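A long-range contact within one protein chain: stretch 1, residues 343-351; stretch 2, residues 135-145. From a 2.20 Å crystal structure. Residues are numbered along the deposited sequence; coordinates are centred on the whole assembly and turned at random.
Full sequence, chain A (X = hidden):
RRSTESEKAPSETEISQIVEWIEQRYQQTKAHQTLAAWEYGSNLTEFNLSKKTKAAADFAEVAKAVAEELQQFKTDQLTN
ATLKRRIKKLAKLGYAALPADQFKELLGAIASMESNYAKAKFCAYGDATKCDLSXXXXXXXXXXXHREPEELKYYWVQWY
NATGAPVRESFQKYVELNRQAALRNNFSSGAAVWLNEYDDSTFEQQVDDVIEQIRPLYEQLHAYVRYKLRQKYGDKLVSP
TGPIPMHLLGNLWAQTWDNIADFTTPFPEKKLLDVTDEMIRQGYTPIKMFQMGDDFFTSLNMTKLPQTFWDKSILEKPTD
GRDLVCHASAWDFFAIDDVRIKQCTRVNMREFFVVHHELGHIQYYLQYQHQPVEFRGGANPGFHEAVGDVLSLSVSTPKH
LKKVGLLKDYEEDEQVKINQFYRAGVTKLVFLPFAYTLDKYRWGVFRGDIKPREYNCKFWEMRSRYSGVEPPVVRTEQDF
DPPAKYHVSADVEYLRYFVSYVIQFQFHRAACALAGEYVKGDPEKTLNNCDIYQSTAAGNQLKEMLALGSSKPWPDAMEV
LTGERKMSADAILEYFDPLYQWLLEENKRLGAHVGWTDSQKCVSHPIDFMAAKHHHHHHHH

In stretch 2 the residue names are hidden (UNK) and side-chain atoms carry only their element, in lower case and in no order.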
# COMPACT_ATOMS: atom_id res chain seq x y z
N GLN A 343 8.47 10.51 -5.96
CA GLN A 343 8.78 10.13 -4.60
C GLN A 343 9.66 11.19 -3.97
O GLN A 343 10.67 11.59 -4.55
CB GLN A 343 9.48 8.76 -4.54
CG GLN A 343 9.69 8.25 -3.12
CD GLN A 343 10.17 6.81 -3.07
OE1 GLN A 343 9.99 6.04 -4.02
NE2 GLN A 343 10.78 6.43 -1.95
N CYS A 344 9.27 11.63 -2.77
CA CYS A 344 10.07 12.59 -2.02
C CYS A 344 11.07 11.82 -1.16
O CYS A 344 11.10 11.88 0.06
CB CYS A 344 9.18 13.54 -1.23
SG CYS A 344 8.05 14.49 -2.36
N THR A 345 11.93 11.10 -1.88
CA THR A 345 12.89 10.17 -1.30
C THR A 345 13.82 10.80 -0.28
O THR A 345 14.36 11.89 -0.48
CB THR A 345 13.73 9.55 -2.43
OG1 THR A 345 12.87 9.17 -3.51
CG2 THR A 345 14.48 8.32 -1.93
N ARG A 346 14.04 10.07 0.81
CA ARG A 346 15.04 10.39 1.82
C ARG A 346 15.97 9.19 1.98
O ARG A 346 15.64 8.08 1.58
CB ARG A 346 14.38 10.75 3.15
CG ARG A 346 13.42 11.94 3.01
CD ARG A 346 14.19 13.24 3.03
NE ARG A 346 14.61 13.55 4.39
CZ ARG A 346 15.35 14.61 4.73
NH1 ARG A 346 15.76 15.46 3.81
NH2 ARG A 346 15.67 14.79 6.01
N VAL A 347 17.15 9.43 2.53
CA VAL A 347 18.20 8.42 2.57
C VAL A 347 18.06 7.70 3.91
O VAL A 347 18.66 8.10 4.93
CB VAL A 347 19.60 9.02 2.38
CG1 VAL A 347 20.66 7.94 2.52
CG2 VAL A 347 19.73 9.67 1.00
N ASN A 348 17.26 6.63 3.92
CA ASN A 348 17.18 5.73 5.06
C ASN A 348 16.64 4.39 4.57
O ASN A 348 16.19 4.26 3.43
CB ASN A 348 16.32 6.30 6.20
CG ASN A 348 14.89 6.59 5.76
OD1 ASN A 348 14.14 5.68 5.41
ND2 ASN A 348 14.52 7.86 5.78
N MET A 349 16.66 3.40 5.46
CA MET A 349 16.30 2.04 5.07
C MET A 349 14.82 1.93 4.73
O MET A 349 14.45 1.30 3.74
CB MET A 349 16.66 1.06 6.19
CG MET A 349 16.40 -0.39 5.83
SD MET A 349 17.01 -1.58 7.06
CE MET A 349 15.85 -1.33 8.39
N ARG A 350 13.95 2.52 5.56
CA ARG A 350 12.51 2.53 5.27
C ARG A 350 12.26 2.98 3.83
O ARG A 350 11.61 2.28 3.05
CB ARG A 350 11.82 3.45 6.27
CG ARG A 350 10.30 3.46 6.25
CD ARG A 350 9.76 4.33 7.39
NE ARG A 350 10.09 5.75 7.20
CZ ARG A 350 11.11 6.39 7.77
NH1 ARG A 350 11.29 7.69 7.51
NH2 ARG A 350 11.94 5.76 8.61
N GLU A 351 12.81 4.14 3.45
CA GLU A 351 12.62 4.66 2.11
C GLU A 351 13.25 3.76 1.05
O GLU A 351 12.73 3.65 -0.07
CB GLU A 351 13.20 6.08 2.02
CG GLU A 351 12.45 7.16 2.80
CD GLU A 351 11.36 7.85 1.98
OE1 GLU A 351 10.58 8.65 2.55
OE2 GLU A 351 11.27 7.61 0.76
N UNK A 135 4.41 16.90 6.52
CA UNK A 135 4.50 15.46 6.68
C UNK A 135 5.81 14.93 6.13
O UNK A 135 6.53 14.17 6.79
c UNK A 135 3.33 14.78 5.95
c UNK A 135 3.34 12.76 7.41
c UNK A 135 2.23 12.65 5.14
c UNK A 135 3.38 13.26 5.96
N UNK A 136 6.15 15.32 4.91
CA UNK A 136 7.28 14.78 4.17
C UNK A 136 8.28 15.92 3.99
O UNK A 136 8.03 16.82 3.17
c UNK A 136 6.83 14.22 2.81
o UNK A 136 8.88 12.90 2.62
c UNK A 136 7.63 12.96 2.37
o UNK A 136 7.02 12.03 1.77
N UNK A 137 9.40 15.95 4.72
CA UNK A 137 9.91 14.91 5.62
C UNK A 137 9.80 15.15 7.12
O UNK A 137 10.05 14.20 7.88
c UNK A 137 11.72 16.36 4.97
c UNK A 137 11.39 14.86 5.22
c UNK A 137 10.43 16.98 4.44
N UNK A 138 9.45 16.36 7.57
CA UNK A 138 9.67 16.68 8.98
C UNK A 138 8.85 15.78 9.91
O UNK A 138 9.39 15.19 10.85
c UNK A 138 9.37 18.15 9.24
o UNK A 138 9.14 19.02 6.64
c UNK A 138 10.42 19.11 8.66
o UNK A 138 11.20 19.83 6.53
c UNK A 138 10.24 19.33 7.17
N UNK A 139 7.53 15.69 9.71
CA UNK A 139 6.72 14.95 10.67
C UNK A 139 7.01 13.45 10.60
O UNK A 139 7.09 12.78 11.63
c UNK A 139 4.64 16.29 11.38
c UNK A 139 3.12 16.38 11.18
c UNK A 139 5.23 15.24 10.44
c UNK A 139 5.29 17.65 11.20
N UNK A 140 7.16 12.91 9.39
CA UNK A 140 7.55 11.51 9.24
C UNK A 140 8.79 11.18 10.07
O UNK A 140 8.87 10.10 10.69
o UNK A 140 6.52 11.22 7.10
c UNK A 140 7.79 11.20 7.77
c UNK A 140 8.48 9.84 7.59
N UNK A 141 9.75 12.09 10.13
CA UNK A 141 11.03 11.79 10.76
C UNK A 141 10.99 12.08 12.24
O UNK A 141 11.67 11.41 13.03
c UNK A 141 13.58 12.61 7.82
o UNK A 141 13.74 12.17 6.66
c UNK A 141 12.62 11.83 8.75
c UNK A 141 12.17 12.57 10.05
o UNK A 141 14.17 13.64 8.24
N UNK A 142 10.18 13.04 12.66
CA UNK A 142 9.92 13.22 14.09
C UNK A 142 9.32 11.96 14.68
O UNK A 142 9.79 11.43 15.70
c UNK A 142 8.84 16.89 13.66
c UNK A 142 9.74 15.70 13.83
c UNK A 142 9.00 14.44 14.30
c UNK A 142 8.56 14.57 15.75
N UNK A 143 8.24 11.44 14.06
CA UNK A 143 7.64 10.22 14.58
C UNK A 143 8.62 9.05 14.50
O UNK A 143 8.70 8.24 15.43
c UNK A 143 3.71 12.54 14.71
c UNK A 143 3.36 10.61 16.08
c UNK A 143 3.00 11.91 15.70
c UNK A 143 4.78 11.90 14.10
c UNK A 143 4.42 9.98 15.47
c UNK A 143 5.14 10.61 14.47
c UNK A 143 6.34 9.93 13.84
N UNK A 144 9.43 8.99 13.45
CA UNK A 144 10.33 7.84 13.30
C UNK A 144 11.39 7.82 14.40
O UNK A 144 11.67 6.77 14.99
c UNK A 144 10.96 7.83 11.92
N UNK A 145 11.94 8.98 14.76
CA UNK A 145 13.16 9.03 15.54
C UNK A 145 13.05 9.70 16.91
O UNK A 145 13.97 9.52 17.71
c UNK A 145 14.27 9.77 14.77
n UNK A 145 14.74 7.89 13.31
c UNK A 145 14.51 9.19 13.38
o UNK A 145 14.49 9.91 12.40

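Position 135 carries four side-chain carbons, forked at the second, and nothing else. It lies out of reach of stretch 1. The fork at the second carbon makes it Leu135, whose backbone O serves the turn that follows.

Position 136 has two carbons, the second carrying two oxygens, one of which approaches Cys344. This short carboxylate is Asp136. Its CA-to-CB bond points toward stretch 1, and Asp136 OD1 comes within 3.5 Å of Cys344 O and 3.9 Å of Cys344 CB. Neither is a hydrogen bond. Asp136 OD1 also stands 4.6 Å from Glu351 OE1, so two like charges lie close together, and no bond to stretch 1 explains the carboxylate.

At position 137 three carbons close a ring onto the backbone nitrogen, and the ring packs over one face of the Arg346 guanidinium. It can only be Pro137. The peptide bond before it is cis. Pro137 CB lies 3.6 Å from Arg346 NE; an aliphatic ring suits this place because it covers the flat group without competing for its N-H bonds.

Position 138 shows three carbons, the third carrying two oxygens. Its CA-to-CB bond points away, and although the end of the chain comes nearer it makes no contact with stretch 1. This is Glu138, whose OE1 suits its place by hydrogen-bonding to a residue just outside the stretch.

Position 139 again has four carbons forked at the second, buried and out of reach of stretch 1, as befits the wholly apolar Leu139.

Position 140 has one carbon bearing an oxygen and another carbon, the latter close to Arg350. This is Thr140. Thr140 OG1 donates to Leu135 O at 3.0 Å, and Thr140 N reaches Leu135 O, also at 3.0 Å, within the wider pi-type turn. The methyl Thr140 CG2 lies 3.5 Å from Arg350 NH1, so the residue serves both its own helix and the contact.

Position 141 has three carbons, the third carrying two oxygens, and these oxygens meet the guanidinium of Arg346. It is Glu141, long enough to cross the gap with chi2 extended (t). Arg346 NE donates to Glu141 OE1 at 2.8 Å and Arg346 NH2 to Glu141 OE2 at 2.9 Å, a paired salt bridge.

Position 142 has four carbons forked at the first, one arm two carbons long; position 143 has one carbon and then a six-carbon ring. Neither touches stretch 1. They are Ile142 and Phe143, apolar and suited to burial.

Position 144 has a single carbon, beside Arg350: Ala144. Ala144 CB lies 4.0 Å from Arg350 NH2, a small apolar surface beside the second guanidinium.

Position 145 has two carbons, the second carrying one oxygen and one nitrogen, without contact here: Asn145, its polar amide suiting an exposed place.

The contact thus centres on two arginines reaching toward one helix. Arg346 is held by charge at its edge and by Pro137 over one face, whereas Arg350 merely packs against Thr140 and Ala144. Within stretch 1, Asn348 OD1 accepts from Glu351 N at 2.8 Å, capping the helix on which Arg350 lies.

Stretch 2, residues 135-145: LDPELTEIFAN
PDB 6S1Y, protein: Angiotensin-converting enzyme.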